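Local coordinates for SusD-like carbohydrate binding protein BF1063 (Bacteroides fragilis NCTC 9343, PDB 3I4G) that probably binds carbohydrate at the cell outer membrane, as SusD-like proteins do in glycan uptake, at residues 288-293 with 444-449; 316-321 with 421-426. All blocks are in the same frame, centred on the assembly; numbering follows the deposited sequence.

Contact 1: residues 288-293 with 444-449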
# COMPACT_ATOMS: atom_id res chain seq x y z
N TYR A 288 -14.86 -7.43 -0.47
CA TYR A 288 -16.02 -7.56 0.39
C TYR A 288 -16.30 -9.01 0.81
O TYR A 288 -16.60 -9.28 1.98
CB TYR A 288 -17.28 -6.95 -0.27
CG TYR A 288 -18.53 -7.37 0.44
CD1 TYR A 288 -18.83 -6.82 1.69
CD2 TYR A 288 -19.39 -8.33 -0.08
CE1 TYR A 288 -19.95 -7.24 2.38
CE2 TYR A 288 -20.52 -8.74 0.66
CZ TYR A 288 -20.75 -8.18 1.89
OH TYR A 288 -21.87 -8.54 2.65
N GLU A 289 -16.20 -9.94 -0.12
CA GLU A 289 -16.49 -11.34 0.10
C GLU A 289 -15.41 -12.10 0.88
O GLU A 289 -15.64 -13.22 1.31
CB GLU A 289 -16.68 -12.03 -1.25
CG GLU A 289 -17.89 -11.54 -2.01
CD GLU A 289 -17.88 -11.86 -3.48
OE1 GLU A 289 -17.01 -12.65 -3.93
OE2 GLU A 289 -18.72 -11.30 -4.19
N SER A 290 -14.25 -11.49 1.05
CA SER A 290 -13.12 -12.18 1.65
C SER A 290 -13.20 -12.26 3.19
O SER A 290 -12.70 -13.22 3.79
CB SER A 290 -11.80 -11.51 1.18
OG SER A 290 -10.71 -12.35 1.55
N TYR A 291 -13.80 -11.27 3.82
CA TYR A 291 -13.86 -11.20 5.27
C TYR A 291 -14.64 -12.39 5.84
O TYR A 291 -15.69 -12.77 5.33
CB TYR A 291 -14.53 -9.90 5.72
CG TYR A 291 -13.78 -8.66 5.35
CD1 TYR A 291 -12.83 -8.13 6.18
CD2 TYR A 291 -14.05 -8.00 4.17
CE1 TYR A 291 -12.11 -6.99 5.83
CE2 TYR A 291 -13.36 -6.88 3.82
CZ TYR A 291 -12.40 -6.37 4.64
OH TYR A 291 -11.69 -5.21 4.30
N GLU A 292 -14.14 -13.01 6.89
CA GLU A 292 -14.89 -14.08 7.53
C GLU A 292 -16.16 -13.59 8.22
O GLU A 292 -16.35 -12.41 8.45
CB GLU A 292 -14.00 -14.75 8.57
CG GLU A 292 -12.82 -15.49 7.96
CD GLU A 292 -11.66 -15.73 8.92
OE1 GLU A 292 -11.76 -15.49 10.14
OE2 GLU A 292 -10.62 -16.25 8.44
N PHE A 293 -17.04 -14.54 8.56
CA PHE A 293 -18.08 -14.26 9.51
C PHE A 293 -17.38 -14.09 10.87
O PHE A 293 -16.23 -14.49 11.07
CB PHE A 293 -19.11 -15.40 9.58
CG PHE A 293 -20.00 -15.48 8.37
CD1 PHE A 293 -20.94 -14.49 8.13
CD2 PHE A 293 -19.96 -16.56 7.52
CE1 PHE A 293 -21.79 -14.59 7.03
CE2 PHE A 293 -20.80 -16.64 6.42
CZ PHE A 293 -21.70 -15.66 6.18
N ARG A 444 -3.30 -11.70 5.75
CA ARG A 444 -2.60 -10.57 5.29
C ARG A 444 -3.50 -9.71 4.39
O ARG A 444 -3.53 -8.48 4.47
CB ARG A 444 -1.33 -11.02 4.56
CG ARG A 444 -0.47 -9.95 4.09
CD ARG A 444 0.76 -10.58 3.37
NE ARG A 444 1.59 -9.53 2.86
CZ ARG A 444 2.65 -9.02 3.43
NH1 ARG A 444 3.13 -9.49 4.59
NH2 ARG A 444 3.24 -8.03 2.82
N ARG A 445 -4.26 -10.34 3.50
CA ARG A 445 -5.20 -9.63 2.62
C ARG A 445 -6.19 -8.82 3.44
O ARG A 445 -6.42 -7.63 3.19
CB ARG A 445 -5.96 -10.62 1.74
CG ARG A 445 -6.86 -9.93 0.77
CD ARG A 445 -7.69 -10.83 -0.09
NE ARG A 445 -8.35 -10.01 -1.15
CZ ARG A 445 -9.20 -10.47 -2.05
NH1 ARG A 445 -9.55 -11.74 -2.08
NH2 ARG A 445 -9.71 -9.63 -2.93
N ILE A 446 -6.77 -9.45 4.45
CA ILE A 446 -7.76 -8.76 5.26
C ILE A 446 -7.14 -7.66 6.11
O ILE A 446 -7.58 -6.51 6.12
CB ILE A 446 -8.49 -9.78 6.18
CG1 ILE A 446 -9.27 -10.81 5.38
CG2 ILE A 446 -9.41 -9.05 7.19
CD1 ILE A 446 -10.20 -10.25 4.33
N GLU A 447 -6.05 -7.98 6.78
CA GLU A 447 -5.43 -7.01 7.69
C GLU A 447 -4.96 -5.76 6.98
O GLU A 447 -5.15 -4.65 7.49
CB GLU A 447 -4.27 -7.67 8.42
CG GLU A 447 -3.52 -6.74 9.33
CD GLU A 447 -4.30 -6.20 10.51
OE1 GLU A 447 -5.35 -6.77 10.85
OE2 GLU A 447 -3.85 -5.19 11.08
N LEU A 448 -4.39 -5.91 5.79
CA LEU A 448 -3.79 -4.79 5.07
C LEU A 448 -4.64 -4.26 3.94
O LEU A 448 -4.16 -3.44 3.16
CB LEU A 448 -2.43 -5.23 4.50
CG LEU A 448 -1.42 -5.75 5.51
CD1 LEU A 448 -0.18 -6.31 4.76
CD2 LEU A 448 -1.01 -4.68 6.52
N ALA A 449 -5.90 -4.63 3.87
CA ALA A 449 -6.74 -4.21 2.76
C ALA A 449 -6.83 -2.69 2.63
O ALA A 449 -7.03 -1.95 3.60
CB ALA A 449 -8.16 -4.82 2.88
O HOH W 1 -9.71 -4.78 6.05
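Tyr291 lays one ring face over the side chain of Ile446, joining the loop after helix 285-288 to the C-terminal end of helix 433-447 in the SusD-family fold. The overlap is a CH-pi contact: Ile446 CD1 sits 4.0 Å from the centroid of the Tyr291 ring, 18° off the normal and displaced toward the rim. The other branch, CG2 of Ile446, reaches Tyr291 CE1 at 3.7 Å, and the two side chains cross obliquely. Ile446 CG1 lies anti to the carbonyl carbon (chi1 -63°), and CD1 beyond it also touches Ser290, whose OG is 3.5 Å away. Ser290 CB lies over one face of the Arg445 guanidinium; this group is held by polar partners outside the pair, Asn62 and Asp286. Ser290 O accepts a hydrogen bond from His442 NE2, one turn before Ile446 on helix 433-447. Leu319 and Thr322 of helix 317-322 also pack on Tyr291. At the far end of the ring, the hydroxyl passes Ala449 CB where the chain leaves the helix. A water in the ring plane lies 2.7 Å from Tyr291 OH and donates to Ile446 O, also at 2.7 Å.

Contact 2: residues 316-321 with 421-426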
# COMPACT_ATOMS: atom_id res chain seq x y z
N ASP A 316 -16.33 -10.02 10.15
CA ASP A 316 -15.08 -9.49 10.72
C ASP A 316 -15.24 -7.97 10.88
O ASP A 316 -15.60 -7.30 9.91
CB ASP A 316 -13.95 -9.84 9.76
CG ASP A 316 -12.55 -9.59 10.33
OD1 ASP A 316 -12.29 -8.52 10.90
OD2 ASP A 316 -11.70 -10.46 10.10
N PRO A 317 -14.95 -7.42 12.07
CA PRO A 317 -15.08 -5.98 12.27
C PRO A 317 -14.26 -5.17 11.29
O PRO A 317 -14.63 -4.02 11.01
CB PRO A 317 -14.60 -5.77 13.72
CG PRO A 317 -14.87 -7.05 14.38
CD PRO A 317 -14.61 -8.10 13.33
N ARG A 318 -13.17 -5.75 10.76
CA ARG A 318 -12.34 -4.99 9.80
C ARG A 318 -13.07 -4.66 8.51
O ARG A 318 -12.63 -3.73 7.82
CB ARG A 318 -11.04 -5.74 9.50
CG ARG A 318 -10.11 -5.72 10.70
CD ARG A 318 -8.94 -6.64 10.54
NE ARG A 318 -9.34 -8.05 10.67
CZ ARG A 318 -8.51 -9.07 10.63
NH1 ARG A 318 -7.20 -8.89 10.49
NH2 ARG A 318 -8.99 -10.31 10.73
N LEU A 319 -14.17 -5.37 8.19
CA LEU A 319 -14.92 -5.02 6.98
C LEU A 319 -15.50 -3.62 7.14
O LEU A 319 -15.16 -2.72 6.39
CB LEU A 319 -15.99 -6.06 6.74
CG LEU A 319 -16.80 -6.00 5.44
CD1 LEU A 319 -17.50 -7.35 5.25
CD2 LEU A 319 -17.80 -4.84 5.40
N ASP A 320 -16.33 -3.41 8.17
CA ASP A 320 -16.89 -2.08 8.38
C ASP A 320 -15.81 -1.07 8.72
O ASP A 320 -15.99 0.12 8.43
CB ASP A 320 -17.99 -2.12 9.48
CG ASP A 320 -19.33 -2.63 8.98
OD1 ASP A 320 -19.66 -2.34 7.80
OD2 ASP A 320 -20.07 -3.27 9.79
N TYR A 321 -14.69 -1.47 9.32
CA TYR A 321 -13.63 -0.47 9.57
C TYR A 321 -12.97 0.02 8.27
O TYR A 321 -12.48 1.13 8.22
CB TYR A 321 -12.50 -1.02 10.44
CG TYR A 321 -12.89 -1.43 11.85
CD1 TYR A 321 -13.92 -0.82 12.52
CD2 TYR A 321 -12.14 -2.37 12.55
CE1 TYR A 321 -14.26 -1.19 13.83
CE2 TYR A 321 -12.46 -2.75 13.85
CZ TYR A 321 -13.52 -2.16 14.47
OH TYR A 321 -13.89 -2.50 15.78
N ALA A 421 -7.91 -5.92 20.30
CA ALA A 421 -9.19 -5.76 21.02
C ALA A 421 -10.38 -5.32 20.18
O ALA A 421 -11.51 -5.77 20.40
CB ALA A 421 -9.01 -4.79 22.19
N SER A 422 -10.13 -4.43 19.23
CA SER A 422 -11.19 -3.91 18.37
C SER A 422 -11.60 -4.89 17.27
O SER A 422 -12.55 -4.63 16.53
CB SER A 422 -10.76 -2.60 17.73
OG SER A 422 -9.56 -2.76 16.96
N VAL A 423 -10.89 -6.01 17.13
CA VAL A 423 -11.17 -6.99 16.10
C VAL A 423 -11.61 -8.29 16.76
O VAL A 423 -12.71 -8.80 16.47
CB VAL A 423 -9.93 -7.13 15.18
CG1 VAL A 423 -10.09 -8.28 14.19
CG2 VAL A 423 -9.63 -5.82 14.44
N ASN A 424 -10.74 -8.84 17.60
CA ASN A 424 -11.09 -9.98 18.47
C ASN A 424 -11.69 -11.16 17.71
O ASN A 424 -12.75 -11.70 18.07
CB ASN A 424 -12.03 -9.52 19.57
CG ASN A 424 -12.18 -10.57 20.66
OD1 ASN A 424 -11.21 -11.21 21.03
ND2 ASN A 424 -13.40 -10.71 21.17
N MSE A 425 -11.00 -11.54 16.64
CA MSE A 425 -11.42 -12.68 15.84
C MSE A 425 -10.85 -13.99 16.39
O MSE A 425 -9.79 -13.98 17.00
CB MSE A 425 -11.02 -12.45 14.38
CG MSE A 425 -11.88 -11.39 13.71
SE MSE A 425 -13.74 -11.98 13.39
CE MSE A 425 -13.35 -13.17 11.96
N PRO A 426 -11.54 -15.11 16.14
CA PRO A 426 -11.09 -16.37 16.74
C PRO A 426 -9.70 -16.80 16.34
O PRO A 426 -9.35 -16.72 15.17
CB PRO A 426 -12.10 -17.40 16.21
CG PRO A 426 -13.22 -16.69 15.71
CD PRO A 426 -12.79 -15.28 15.40
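Tyr321 OH donates a 2.6 Å hydrogen bond to Ser422 O, meeting a lone pair in the carbonyl plane with a C=O...donor angle of 137°. That oxygen lies in the plane of the Tyr321 ring, at its edge, and Val423 CG2 is near the same rim. Val423 also packs against Arg318, the two side chains crossing at about a right angle: CG1 lies over one guanidinium face, 3.6 Å from Arg318 NE, while CG2 touches the aliphatic CG. Pro317 packs beside them, its CG 3.5 Å from Val423 O and its CD against the selenium of Met425, a selenomethionine. Bends at chi2 and chi3 (-71° and -73°) fold the Met425 side chain, and its CE comes to 3.7 Å from Asp316 OD2.

Asp316 also organises this shell as the N-cap of helix 317-322. Its OD1 accepts from Arg318 N and, at 3.0 Å and almost straight, from Arg318 NE; OD2 takes Arg318 NH2 at 2.8 Å through its syn lone pair. The side-on, two-nitrogen grip fixes the rotation of the guanidinium, and Glu443 of helix 433-447 binds its NH1. On the loop side, Ser422 OG is tied to Ala234 O and Tyr236 N.

The cap, the salt bridge and the surface offered to Val423 therefore share two side chains. The acidic groups of Asp316 and Glu443 beside Arg318 are consistent with its remaining charged while its flat face packs on Val423.

Overall arrangement
The centres of the two contacts lie 10 Å apart, on the same side of the chain's centre, both in its SusD-family part. Along the sequence the order is 288-293, 316-321, 421-426, 444-449, so the segments of contact 2 both fall between those of contact 1. Contact 1 is buried; contact 2 is partly so and farther from the chain's centre. They touch directly: Glu447 OE1 and Arg318 NH1 form a salt bridge at 2.8 Å, a probable backbone hydrogen bond joins Glu292 O to Asp316 N, and Met425 CE packs on Glu292 and Phe293. Short helix 317-322 thus lies among both loops and the end of helix 433-447, tying sequence-distant parts of the fold together.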